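Local coordinates for protein chitooligosaccharide oxidase (PDB 6Y0R) that oxidises the C1 hydroxyl of chitooligosaccharides to the lactone with a covalently bound FAD, passing the electrons to oxygen to form hydrogen peroxide, at residues 267-273 with 372-378; 238-242 with 275-279; 406-410 with 424-429; 344-349 with 432-436. One frame throughout, in Å; residues are numbered along the deposited sequence.

Interaction 1 (267-273 with 372-378); sequences MQMGVSK and WWLQMDI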
loop_
_atom_site.group_PDB
_atom_site.type_symbol
_atom_site.label_atom_id
_atom_site.label_comp_id
_atom_site.label_asym_id
_atom_site.label_seq_id
_atom_site.Cartn_x
_atom_site.Cartn_y
_atom_site.Cartn_z
ATOM N N MET A 267 8.454 13.703 -0.252
ATOM C CA MET A 267 9.813 13.175 -0.201
ATOM C C MET A 267 9.994 12.266 0.997
ATOM O O MET A 267 9.119 12.233 1.914
ATOM C CB MET A 267 10.861 14.291 -0.165
ATOM C CG MET A 267 10.844 15.138 1.036
ATOM S SD MET A 267 12.155 16.428 0.742
ATOM C CE MET A 267 13.416 15.461 -0.052
ATOM N N GLN A 268 11.091 11.545 0.935
ATOM C CA GLN A 268 11.407 10.509 1.928
ATOM C C GLN A 268 12.915 10.435 2.178
ATOM O O GLN A 268 13.709 10.787 1.304
ATOM C CB GLN A 268 10.813 9.186 1.448
ATOM C CG GLN A 268 11.436 8.717 0.164
ATOM C CD GLN A 268 10.768 7.486 -0.416
ATOM O OE1 GLN A 268 9.895 6.858 0.192
ATOM N NE2 GLN A 268 11.123 7.202 -1.664
ATOM N N MET A 269 13.251 9.880 3.331
ATOM C CA MET A 269 14.621 9.608 3.729
ATOM C C MET A 269 14.835 8.098 3.650
ATOM O O MET A 269 14.079 7.360 4.323
ATOM C CB MET A 269 14.889 10.109 5.140
ATOM C CG MET A 269 16.318 9.865 5.573
ATOM S SD MET A 269 17.534 10.967 4.850
ATOM C CE MET A 269 16.989 12.560 5.449
ATOM N N GLY A 270 15.802 7.649 2.854
ATOM C CA GLY A 270 16.179 6.229 2.836
ATOM C C GLY A 270 17.371 5.990 3.754
ATOM O O GLY A 270 18.250 6.893 3.859
ATOM N N VAL A 271 17.401 4.866 4.485
ATOM C CA VAL A 271 18.493 4.561 5.447
ATOM C C VAL A 271 18.841 3.096 5.249
ATOM O O VAL A 271 17.921 2.282 5.172
ATOM C CB VAL A 271 18.102 4.858 6.899
ATOM C CG1 VAL A 271 19.315 4.684 7.797
ATOM C CG2 VAL A 271 17.473 6.262 7.086
ATOM N N SER A 272 20.118 2.774 5.173
ATOM C CA SER A 272 20.597 1.371 5.202
ATOM C C SER A 272 21.999 1.400 5.796
ATOM O O SER A 272 22.424 2.461 6.256
ATOM C CB SER A 272 20.623 0.800 3.836
ATOM O OG SER A 272 21.650 1.409 3.054
ATOM N N LYS A 273 22.677 0.252 5.825
ATOM C CA LYS A 273 24.087 0.245 6.245
ATOM C C LYS A 273 24.931 1.168 5.360
ATOM O O LYS A 273 25.973 1.593 5.865
ATOM C CB LYS A 273 24.609 -1.181 6.207
ATOM C CG LYS A 273 24.151 -1.981 7.396
ATOM C CD LYS A 273 24.695 -3.382 7.351
ATOM C CE LYS A 273 24.101 -4.232 6.264
ATOM N NZ LYS A 273 24.632 -5.621 6.351
ATOM N N TRP A 372 19.165 -5.011 5.346
ATOM C CA TRP A 372 17.967 -4.275 5.815
ATOM C C TRP A 372 17.951 -2.881 5.183
ATOM O O TRP A 372 18.983 -2.377 4.770
ATOM C CB TRP A 372 17.923 -4.220 7.335
ATOM C CG TRP A 372 19.045 -3.448 7.939
ATOM C CD1 TRP A 372 20.236 -3.946 8.382
ATOM C CD2 TRP A 372 19.096 -2.030 8.173
ATOM N NE1 TRP A 372 21.042 -2.926 8.823
ATOM C CE2 TRP A 372 20.361 -1.740 8.715
ATOM C CE3 TRP A 372 18.226 -0.969 7.920
ATOM C CZ2 TRP A 372 20.756 -0.445 9.054
ATOM C CZ3 TRP A 372 18.614 0.307 8.263
ATOM C CH2 TRP A 372 19.867 0.574 8.793
ATOM N N TRP A 373 16.774 -2.270 5.080
ATOM C CA TRP A 373 16.712 -0.829 4.713
ATOM C C TRP A 373 15.426 -0.266 5.294
ATOM O O TRP A 373 14.535 -1.038 5.701
ATOM C CB TRP A 373 16.766 -0.555 3.213
ATOM C CG TRP A 373 15.773 -1.289 2.378
ATOM C CD1 TRP A 373 15.982 -2.466 1.732
ATOM C CD2 TRP A 373 14.426 -0.889 2.051
ATOM N NE1 TRP A 373 14.866 -2.832 1.034
ATOM C CE2 TRP A 373 13.887 -1.890 1.225
ATOM C CE3 TRP A 373 13.596 0.148 2.461
ATOM C CZ2 TRP A 373 12.590 -1.840 0.715
ATOM C CZ3 TRP A 373 12.291 0.188 1.994
ATOM C CH2 TRP A 373 11.792 -0.811 1.146
ATOM N N LEU A 374 15.312 1.055 5.335
ATOM C CA LEU A 374 14.050 1.667 5.792
ATOM C C LEU A 374 13.863 2.968 5.035
ATOM O O LEU A 374 14.821 3.474 4.447
ATOM C CB LEU A 374 14.030 1.859 7.300
ATOM C CG LEU A 374 15.064 2.829 7.850
ATOM C CD1 LEU A 374 14.500 4.242 7.910
ATOM C CD2 LEU A 374 15.516 2.370 9.230
ATOM N N GLN A 375 12.614 3.402 4.988
ATOM C CA GLN A 375 12.262 4.717 4.436
ATOM C C GLN A 375 11.519 5.467 5.525
ATOM O O GLN A 375 10.751 4.866 6.310
ATOM C CB GLN A 375 11.407 4.637 3.169
ATOM C CG GLN A 375 12.008 3.882 2.013
ATOM C CD GLN A 375 10.892 3.476 1.073
ATOM O OE1 GLN A 375 9.782 3.118 1.491
ATOM N NE2 GLN A 375 11.171 3.564 -0.210
ATOM N N MET A 376 11.790 6.750 5.613
ATOM C CA MET A 376 10.999 7.674 6.442
ATOM C C MET A 376 10.327 8.711 5.536
ATOM O O MET A 376 11.027 9.554 4.978
ATOM C CB MET A 376 11.869 8.387 7.471
ATOM C CG MET A 376 11.049 9.235 8.371
ATOM S SD MET A 376 12.010 9.974 9.660
ATOM C CE MET A 376 12.846 11.237 8.742
ATOM N N ASP A 377 9.021 8.580 5.347
ATOM C CA ASP A 377 8.247 9.401 4.396
ATOM C C ASP A 377 7.596 10.539 5.180
ATOM O O ASP A 377 7.008 10.265 6.217
ATOM C CB ASP A 377 7.179 8.569 3.696
ATOM C CG ASP A 377 7.627 7.254 3.061
ATOM O OD1 ASP A 377 8.794 7.140 2.716
ATOM O OD2 ASP A 377 6.772 6.317 2.973
ATOM N N ILE A 378 7.599 11.763 4.642
ATOM C CA ILE A 378 6.771 12.852 5.234
ATOM C C ILE A 378 5.377 12.718 4.633
ATOM O O ILE A 378 5.227 12.915 3.391
ATOM C CB ILE A 378 7.399 14.245 4.966
ATOM C CG1 ILE A 378 8.810 14.312 5.535
ATOM C CG2 ILE A 378 6.476 15.289 5.569
ATOM C CD1 ILE A 378 9.735 15.273 4.824
HETATM O O HOH W 1 21.662 -2.351 5.181
#

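Interaction 2 (238-242 with 275-279); sequences IGLNW and GYSVD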
loop_
_atom_site.group_PDB
_atom_site.type_symbol
_atom_site.label_atom_id
_atom_site.label_comp_id
_atom_site.label_asym_id
_atom_site.label_seq_id
_atom_site.Cartn_x
_atom_site.Cartn_y
_atom_site.Cartn_z
ATOM N N ILE A 238 19.152 13.694 -2.780
ATOM C CA ILE A 238 20.214 14.363 -1.989
ATOM C C ILE A 238 21.034 13.275 -1.322
ATOM O O ILE A 238 20.521 12.585 -0.426
ATOM C CB ILE A 238 19.673 15.359 -0.957
ATOM C CG1 ILE A 238 18.603 16.281 -1.531
ATOM C CG2 ILE A 238 20.832 16.160 -0.415
ATOM C CD1 ILE A 238 17.999 17.218 -0.540
ATOM N N GLY A 239 22.293 13.155 -1.755
ATOM C CA GLY A 239 23.253 12.226 -1.167
ATOM C C GLY A 239 23.783 12.828 0.109
ATOM O O GLY A 239 24.017 14.032 0.141
ATOM N N LEU A 240 23.902 12.016 1.137
ATOM C CA LEU A 240 24.307 12.483 2.474
ATOM C C LEU A 240 25.489 11.650 2.957
ATOM O O LEU A 240 25.580 10.481 2.588
ATOM C CB LEU A 240 23.143 12.393 3.464
ATOM C CG LEU A 240 21.953 13.318 3.195
ATOM C CD1 LEU A 240 20.816 13.022 4.161
ATOM C CD2 LEU A 240 22.374 14.777 3.286
ATOM N N ASN A 241 26.315 12.259 3.808
ATOM C CA ASN A 241 27.450 11.590 4.473
ATOM C C ASN A 241 27.280 11.845 5.966
ATOM O O ASN A 241 28.016 12.664 6.543
ATOM C CB ASN A 241 28.755 12.104 3.866
ATOM C CG ASN A 241 29.973 11.410 4.424
ATOM O OD1 ASN A 241 29.916 10.254 4.833
ATOM N ND2 ASN A 241 31.079 12.139 4.472
ATOM N N TRP A 242 26.320 11.167 6.563
ATOM C CA TRP A 242 25.961 11.317 7.980
ATOM C C TRP A 242 26.582 10.203 8.804
ATOM O O TRP A 242 26.822 9.109 8.273
ATOM C CB TRP A 242 24.436 11.356 8.132
ATOM C CG TRP A 242 23.815 12.633 7.652
ATOM C CD1 TRP A 242 24.429 13.790 7.264
ATOM C CD2 TRP A 242 22.404 12.897 7.604
ATOM N NE1 TRP A 242 23.500 14.735 6.893
ATOM C CE2 TRP A 242 22.239 14.223 7.123
ATOM C CE3 TRP A 242 21.267 12.150 7.918
ATOM C CZ2 TRP A 242 20.980 14.788 6.933
ATOM C CZ3 TRP A 242 20.023 12.720 7.732
ATOM C CH2 TRP A 242 19.882 14.026 7.270
ATOM N N GLY A 275 24.226 4.150 4.531
ATOM C CA GLY A 275 24.020 5.539 4.982
ATOM C C GLY A 275 22.642 6.075 4.623
ATOM O O GLY A 275 21.659 5.305 4.573
ATOM N N TYR A 276 22.548 7.376 4.420
ATOM C CA TYR A 276 21.276 8.144 4.404
ATOM C C TYR A 276 21.137 8.836 3.043
ATOM O O TYR A 276 22.165 9.332 2.530
ATOM C CB TYR A 276 21.274 9.181 5.530
ATOM C CG TYR A 276 21.333 8.627 6.935
ATOM C CD1 TYR A 276 22.529 8.161 7.476
ATOM C CD2 TYR A 276 20.212 8.609 7.749
ATOM C CE1 TYR A 276 22.590 7.683 8.777
ATOM C CE2 TYR A 276 20.255 8.096 9.044
ATOM C CZ TYR A 276 21.459 7.653 9.566
ATOM O OH TYR A 276 21.541 7.166 10.850
ATOM N N SER A 277 19.929 8.958 2.474
ATOM C CA SER A 277 19.724 9.669 1.199
ATOM C C SER A 277 18.292 10.167 1.144
ATOM O O SER A 277 17.410 9.434 1.584
ATOM C CB SER A 277 20.020 8.781 0.009
ATOM O OG SER A 277 19.914 9.536 -1.187
ATOM N N VAL A 278 18.086 11.363 0.610
ATOM C CA VAL A 278 16.739 11.919 0.384
ATOM C C VAL A 278 16.323 11.612 -1.052
ATOM O O VAL A 278 17.161 11.732 -1.974
ATOM C CB VAL A 278 16.699 13.419 0.681
ATOM C CG1 VAL A 278 15.371 13.997 0.266
ATOM C CG2 VAL A 278 17.010 13.710 2.131
ATOM N N ASP A 279 15.074 11.190 -1.265
ATOM C CA ASP A 279 14.523 11.151 -2.645
ATOM C C ASP A 279 13.101 11.676 -2.617
ATOM O O ASP A 279 12.402 11.543 -1.610
ATOM C CB ASP A 279 14.611 9.793 -3.316
ATOM C CG ASP A 279 13.640 8.833 -2.757
ATOM O OD1 ASP A 279 14.001 8.216 -1.724
ATOM O OD2 ASP A 279 12.530 8.697 -3.389
HETATM O O HOH W 2 24.955 8.956 4.890
#

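Interaction 3 (406-410 with 424-429); sequences QFYDS and LIKGLR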
loop_
_atom_site.group_PDB
_atom_site.type_symbol
_atom_site.label_atom_id
_atom_site.label_comp_id
_atom_site.label_asym_id
_atom_site.label_seq_id
_atom_site.Cartn_x
_atom_site.Cartn_y
_atom_site.Cartn_z
ATOM N N GLN A 406 8.778 2.703 6.638
ATOM C CA GLN A 406 8.757 1.330 6.127
ATOM C C GLN A 406 10.082 0.651 6.502
ATOM O O GLN A 406 11.116 1.240 6.246
ATOM C CB GLN A 406 8.521 1.305 4.626
ATOM C CG GLN A 406 8.579 -0.119 4.134
ATOM C CD GLN A 406 8.296 -0.258 2.664
ATOM O OE1 GLN A 406 8.378 0.689 1.846
ATOM N NE2 GLN A 406 7.963 -1.469 2.307
ATOM N N PHE A 407 10.030 -0.520 7.123
ATOM C CA PHE A 407 11.245 -1.282 7.519
ATOM C C PHE A 407 11.247 -2.597 6.748
ATOM O O PHE A 407 10.210 -3.241 6.706
ATOM C CB PHE A 407 11.261 -1.578 9.019
ATOM C CG PHE A 407 10.968 -0.403 9.920
ATOM C CD1 PHE A 407 11.967 0.510 10.227
ATOM C CD2 PHE A 407 9.683 -0.159 10.385
ATOM C CE1 PHE A 407 11.721 1.586 11.066
ATOM C CE2 PHE A 407 9.440 0.914 11.245
ATOM C CZ PHE A 407 10.451 1.800 11.542
ATOM N N TYR A 408 12.367 -2.948 6.135
ATOM C CA TYR A 408 12.429 -4.073 5.168
ATOM C C TYR A 408 13.718 -4.866 5.376
ATOM O O TYR A 408 14.774 -4.249 5.598
ATOM C CB TYR A 408 12.322 -3.511 3.763
ATOM C CG TYR A 408 11.807 -4.398 2.669
ATOM C CD1 TYR A 408 12.664 -5.242 1.988
ATOM C CD2 TYR A 408 10.504 -4.264 2.211
ATOM C CE1 TYR A 408 12.241 -5.995 0.894
ATOM C CE2 TYR A 408 10.058 -5.026 1.138
ATOM C CZ TYR A 408 10.926 -5.873 0.465
ATOM O OH TYR A 408 10.450 -6.579 -0.600
ATOM N N ASP A 409 13.601 -6.194 5.315
ATOM C CA ASP A 409 14.776 -7.100 5.396
ATOM C C ASP A 409 14.554 -8.219 4.394
ATOM O O ASP A 409 13.527 -8.886 4.487
ATOM C CB ASP A 409 14.950 -7.597 6.806
ATOM C CG ASP A 409 16.194 -8.466 6.987
ATOM O OD1 ASP A 409 17.163 -8.272 6.230
ATOM O OD2 ASP A 409 16.190 -9.207 7.946
ATOM N N SER A 410 15.519 -8.428 3.505
ATOM C CA SER A 410 15.405 -9.327 2.339
ATOM C C SER A 410 16.545 -10.351 2.372
ATOM O O SER A 410 17.641 -9.990 2.785
ATOM C CB SER A 410 15.499 -8.501 1.081
ATOM O OG SER A 410 15.317 -9.320 -0.024
ATOM N N LEU A 424 15.598 -7.918 14.550
ATOM C CA LEU A 424 16.320 -6.754 13.982
ATOM C C LEU A 424 15.261 -5.698 13.645
ATOM O O LEU A 424 15.421 -4.505 14.022
ATOM C CB LEU A 424 17.041 -7.163 12.703
ATOM C CG LEU A 424 17.625 -6.007 11.885
ATOM C CD1 LEU A 424 18.667 -5.264 12.677
ATOM C CD2 LEU A 424 18.194 -6.505 10.570
ATOM N N ILE A 425 14.229 -6.112 12.901
ATOM C CA ILE A 425 13.210 -5.124 12.417
ATOM C C ILE A 425 12.383 -4.598 13.595
ATOM O O ILE A 425 12.039 -3.376 13.630
ATOM C CB ILE A 425 12.362 -5.770 11.312
ATOM C CG1 ILE A 425 13.164 -6.017 10.038
ATOM C CG2 ILE A 425 11.101 -4.960 11.005
ATOM C CD1 ILE A 425 13.741 -4.777 9.417
ATOM N N LYS A 426 11.985 -5.459 14.529
ATOM C CA LYS A 426 11.292 -5.014 15.752
ATOM C C LYS A 426 12.146 -3.971 16.480
ATOM O O LYS A 426 11.620 -2.977 16.974
ATOM C CB LYS A 426 11.001 -6.200 16.665
ATOM C CG LYS A 426 10.198 -5.834 17.900
ATOM C CD LYS A 426 9.723 -7.035 18.695
ATOM C CE LYS A 426 10.870 -7.913 19.143
ATOM N NZ LYS A 426 11.296 -7.634 20.536
ATOM N N GLY A 427 13.450 -4.210 16.574
ATOM C CA GLY A 427 14.336 -3.300 17.322
ATOM C C GLY A 427 14.435 -1.954 16.606
ATOM O O GLY A 427 14.358 -0.923 17.304
ATOM N N LEU A 428 14.549 -1.968 15.284
ATOM C CA LEU A 428 14.578 -0.721 14.456
ATOM C C LEU A 428 13.315 0.090 14.744
ATOM O O LEU A 428 13.377 1.315 15.026
ATOM C CB LEU A 428 14.639 -1.092 12.976
ATOM C CG LEU A 428 15.971 -1.022 12.257
ATOM C CD1 LEU A 428 15.731 -1.473 10.818
ATOM C CD2 LEU A 428 16.567 0.393 12.315
ATOM N N ARG A 429 12.157 -0.560 14.664
ATOM C CA ARG A 429 10.883 0.152 14.859
ATOM C C ARG A 429 10.763 0.641 16.307
ATOM O O ARG A 429 10.381 1.788 16.552
ATOM C CB ARG A 429 9.724 -0.774 14.492
ATOM C CG ARG A 429 8.384 -0.096 14.689
ATOM C CD ARG A 429 7.243 -0.980 14.258
ATOM N NE ARG A 429 6.892 -1.849 15.363
ATOM C CZ ARG A 429 7.244 -3.087 15.497
ATOM N NH1 ARG A 429 6.832 -3.786 16.559
ATOM N NH2 ARG A 429 7.995 -3.645 14.551
#

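Interaction 4 (344-349 with 432-436); sequences LAAPAL and ISSSL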
loop_
_atom_site.group_PDB
_atom_site.type_symbol
_atom_site.label_atom_id
_atom_site.label_comp_id
_atom_site.label_asym_id
_atom_site.label_seq_id
_atom_site.Cartn_x
_atom_site.Cartn_y
_atom_site.Cartn_z
ATOM N N LEU A 344 5.654 2.002 10.597
ATOM C CA LEU A 344 5.274 2.850 11.736
ATOM C C LEU A 344 4.639 4.120 11.183
ATOM O O LEU A 344 5.327 4.834 10.463
ATOM C CB LEU A 344 6.541 3.144 12.550
ATOM C CG LEU A 344 6.372 4.139 13.693
ATOM C CD1 LEU A 344 5.343 3.637 14.689
ATOM C CD2 LEU A 344 7.740 4.351 14.334
ATOM N N ALA A 345 3.410 4.397 11.610
ATOM C CA ALA A 345 2.768 5.703 11.408
ATOM C C ALA A 345 2.976 6.517 12.683
ATOM O O ALA A 345 2.499 6.083 13.739
ATOM C CB ALA A 345 1.325 5.510 11.099
ATOM N N ALA A 346 3.753 7.592 12.602
ATOM C CA ALA A 346 4.240 8.268 13.824
ATOM C C ALA A 346 3.907 9.754 13.768
ATOM O O ALA A 346 3.924 10.380 12.717
ATOM C CB ALA A 346 5.704 8.060 13.981
ATOM N N PRO A 347 3.629 10.350 14.929
ATOM C CA PRO A 347 3.583 11.809 15.023
ATOM C C PRO A 347 5.005 12.366 14.882
ATOM O O PRO A 347 5.987 11.624 14.907
ATOM C CB PRO A 347 3.023 12.022 16.432
ATOM C CG PRO A 347 3.543 10.847 17.195
ATOM C CD PRO A 347 3.445 9.679 16.225
ATOM N N ALA A 348 5.126 13.688 14.816
ATOM C CA ALA A 348 6.455 14.333 14.854
ATOM C C ALA A 348 7.248 13.803 16.039
ATOM O O ALA A 348 6.687 13.710 17.176
ATOM C CB ALA A 348 6.320 15.826 14.947
ATOM N N LEU A 349 8.524 13.598 15.846
ATOM C CA LEU A 349 9.449 13.052 16.859
ATOM C C LEU A 349 10.321 14.166 17.427
ATOM O O LEU A 349 10.574 15.157 16.740
ATOM C CB LEU A 349 10.302 11.981 16.198
ATOM C CG LEU A 349 9.512 10.842 15.537
ATOM C CD1 LEU A 349 10.450 9.875 14.879
ATOM C CD2 LEU A 349 8.640 10.129 16.538
ATOM N N ILE A 432 12.120 3.827 17.962
ATOM C CA ILE A 432 11.198 4.990 17.941
ATOM C C ILE A 432 9.950 4.704 18.777
ATOM O O ILE A 432 9.620 5.511 19.652
ATOM C CB ILE A 432 10.847 5.362 16.490
ATOM C CG1 ILE A 432 12.113 5.672 15.691
ATOM C CG2 ILE A 432 9.848 6.506 16.493
ATOM C CD1 ILE A 432 11.879 5.858 14.244
ATOM N N SER A 433 9.214 3.622 18.526
ATOM C CA SER A 433 7.812 3.543 18.974
ATOM C C SER A 433 7.757 3.367 20.498
ATOM O O SER A 433 6.774 3.805 21.070
ATOM C CB SER A 433 7.016 2.476 18.257
ATOM O OG SER A 433 7.595 1.198 18.459
ATOM N N SER A 434 8.796 2.811 21.121
ATOM C CA SER A 434 8.724 2.512 22.577
ATOM C C SER A 434 8.747 3.821 23.381
ATOM O O SER A 434 8.385 3.806 24.573
ATOM C CB SER A 434 9.778 1.525 22.995
ATOM O OG SER A 434 11.066 2.084 22.848
ATOM N N SER A 435 9.097 4.947 22.764
ATOM C CA SER A 435 9.124 6.263 23.430
ATOM C C SER A 435 7.859 7.064 23.136
ATOM O O SER A 435 7.769 8.171 23.673
ATOM C CB SER A 435 10.347 7.026 23.028
ATOM O OG SER A 435 10.157 7.584 21.747
ATOM N N LEU A 436 6.923 6.571 22.314
ATOM C CA LEU A 436 5.715 7.346 21.904
ATOM C C LEU A 436 4.530 7.119 22.852
ATOM O O LEU A 436 4.409 6.007 23.373
ATOM C CB LEU A 436 5.325 6.908 20.499
ATOM C CG LEU A 436 6.328 7.262 19.411
ATOM C CD1 LEU A 436 5.824 6.789 18.051
ATOM C CD2 LEU A 436 6.631 8.757 19.406
#

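Interaction 1 (267-273 with 372-378)
In the seven-stranded antiparallel sheet that forms the core of the substrate domain, as in relatives of berberine bridge enzyme, Met269 and Val271 of strand 267-272 pair with Met376 and Leu374 of strand 372-378. Each makes two backbone hydrogen bonds to its partner, among them Met376 N to Met269 O at 2.7 Å and Leu374 N to Val271 O at 2.9 Å. At one end Ile378 N adds a further bond to Met267 O.

The face bearing Met269, Val271, Leu374 and Met376 is apolar and lies under helices 247-260 and 351-367. Val271 and Leu374 run alongside each other there, with CG2 of Val271 3.7 Å from CD1 of Leu374. The other face carries Gln268, Gln375 and Asp377, and the side chain of Gln375 comes within about 7 Å of the FAD. On this polar side Gln268 OE1 stands 2.8 Å from Asp377 OD1, two acceptors without a bond between them, their amide and carboxylate planes 45° apart. The amide is held by its other atom, since Gln268 NE2 bonds Asp279.

Where strand 265-272 ends, beside the start of strand 371-378, Trp372 has its CG between the backbone N and carbonyl carbon (chi1 65°), which swings the indole across toward the neighbouring strand. Ser272 CA sits over its six-membered ring, 4.0 Å from the centroid, and Trp372 NE1 bonds Gly365 O in helix 351-367. A water on the same face of the indole, offset toward its pyrrole rim, bridges the two segments: it accepts from Lys273 N at 2.9 Å and donates to Trp372 O at 2.7 Å.

Interaction 2 (238-242 with 275-279)
Leu240 meets Tyr276 where the chain of strand 233-239 runs beside strand 275-283 in the large antiparallel sheet. Its CB lies 3.3 Å from Tyr276 O, and CG is still beside that oxygen. CD1 continues the extended chain (chi2 174°), reaches Tyr276 CB at 4.1 Å and approaches Val278 CG2. The same CD1 lies over one face of the Trp242 indole, offset toward its rim, so Leu240 fills the angle between the two aromatic residues.

Those aromatics touch directly: Trp242 CE3 lies over a face of the Tyr276 ring, 3.7 Å from Tyr276 CG. The planes meet obliquely at 50°. Helix 247-260 covers both through Ala247, and Trp242 also makes an edge-to-face contact with Phe300.

Ile238 and Val278 form a hydrogen-bonded antiparallel pair, with Ile238 N to Val278 O and Val278 N to Ile238 O both 2.9 Å, followed by the non-hydrogen-bonded pair of Gly239 and Ser277. Beyond them Leu240 N makes only a weak bond to Tyr276 O as the chains part. A water then takes over, accepting from Tyr276 N at 2.9 Å and from Trp242 N at 3.1 Å, and donating weakly to Leu240 O. The chemistry therefore divides: direct strand pairing gives way to water-mediated polar contacts, and the remaining contact between the two segments there is apolar, made by Leu240 and the Trp242-Tyr276 pair.

Interaction 3 (406-410 with 424-429)
Phe407 of strand 403-411 and Arg429 of helix 420-433 meet in an alpha-on-beta layer, where the helix lies against the seven-stranded sheet of the substrate domain. The axes run nearly antiparallel, at 160°, and approach to 8.9 Å. The arginine covers one face of the phenylalanine with its CA and the start of its side chain: CA of Arg429 is 3.7 Å from CZ of Phe407, and CG of Arg429 is 3.7 Å from CE2. Its CB makes an off-centre CH-pi contact with the same ring. From there the chain bends at chi3 (85°) and carries the guanidinium away, its plane turned 65° from the phenyl ring.

Leu428 CB comes obliquely to Phe407 CD1. One turn earlier Ile425 spreads its branches along the strand, with CG2 3.9 Å from Phe407 CB, CD1 4.0 Å from Tyr408 O, and CG1 4.0 Å from Asp409 CB. The helix bond from Arg429 N to Ile425 O, 3.0 Å, links the two residues, one meeting the Phe407 ring and the other its CB.

Farther out, Asp409 points toward the helix, yet its OD2 is hydrogen-bonded to Tyr417 OH. The Arg429 guanidinium has a long, weak ion pair with Asp449. Between Phe407 and Asp409, Tyr408 points away from the helix, and its side chain comes within about 6 Å of the FAD. Its ring stacks with those of Trp373 and Phe339, and its OH is hydrogen-bonded to Asp337 OD2.

Interaction 4 (344-349 with 432-436)
Ile432 pushes its CG2 methyl between two leucines, Leu344 and Leu349. Leu344 CD2 lies 3.7 Å from that methyl and Leu349 CD1 3.8 Å, so the isoleucine branch is the bump and the leucine tips are the walls of the hollow. Ile432 CG2 is anti to the backbone N, and this sends the branch into the gap while CG1 takes another course, beside the backbone N. Leu344 spreads its two methyls over the next residue as well: CD1 rests 4.1 Å from Ser433 CB.

The hollow lies where strand 338-346, an outermost strand of the seven-stranded antiparallel sheet, runs out into a loop at Pro347. Opposite it, the chain leaving helix 420-433 makes a type I beta turn from Ser433 to Leu436, closed by Leu436 N to Ser433 O at 3.0 Å.

That turn delivers the second bump. Leu436 sets CD1 into a shallow notch between Ala346 CB, at 4.3 Å, and Pro347 CD, at 4.2 Å. Its other methyl, CD2, meets Leu349 CD2 at 3.8 Å, the two side chains crossing at about a right angle. Phe354 and Phe357 of helix 351-367 add to the wall, touching Leu349 and Ile432 respectively.

Followed from the N terminus, interaction 2 comes first and closes a loop that contains helix 247-260 and strand 265-272. Interaction 1 starts inside that loop and crosses it, reaching 99 residues onward to strand 371-378. Interaction 4 in turn opens within the span of interaction 1 and crosses it, ending at the C-terminal part of helix 420-433. Interaction 3 lies wholly within the span of interaction 4 and uses the same helix. All four reach one antiparallel sheet: interactions 2 and 1 join its strands side by side, whereas 3 and 4 set helix 420-433 and the turn after it against strands 403-411 and 338-346.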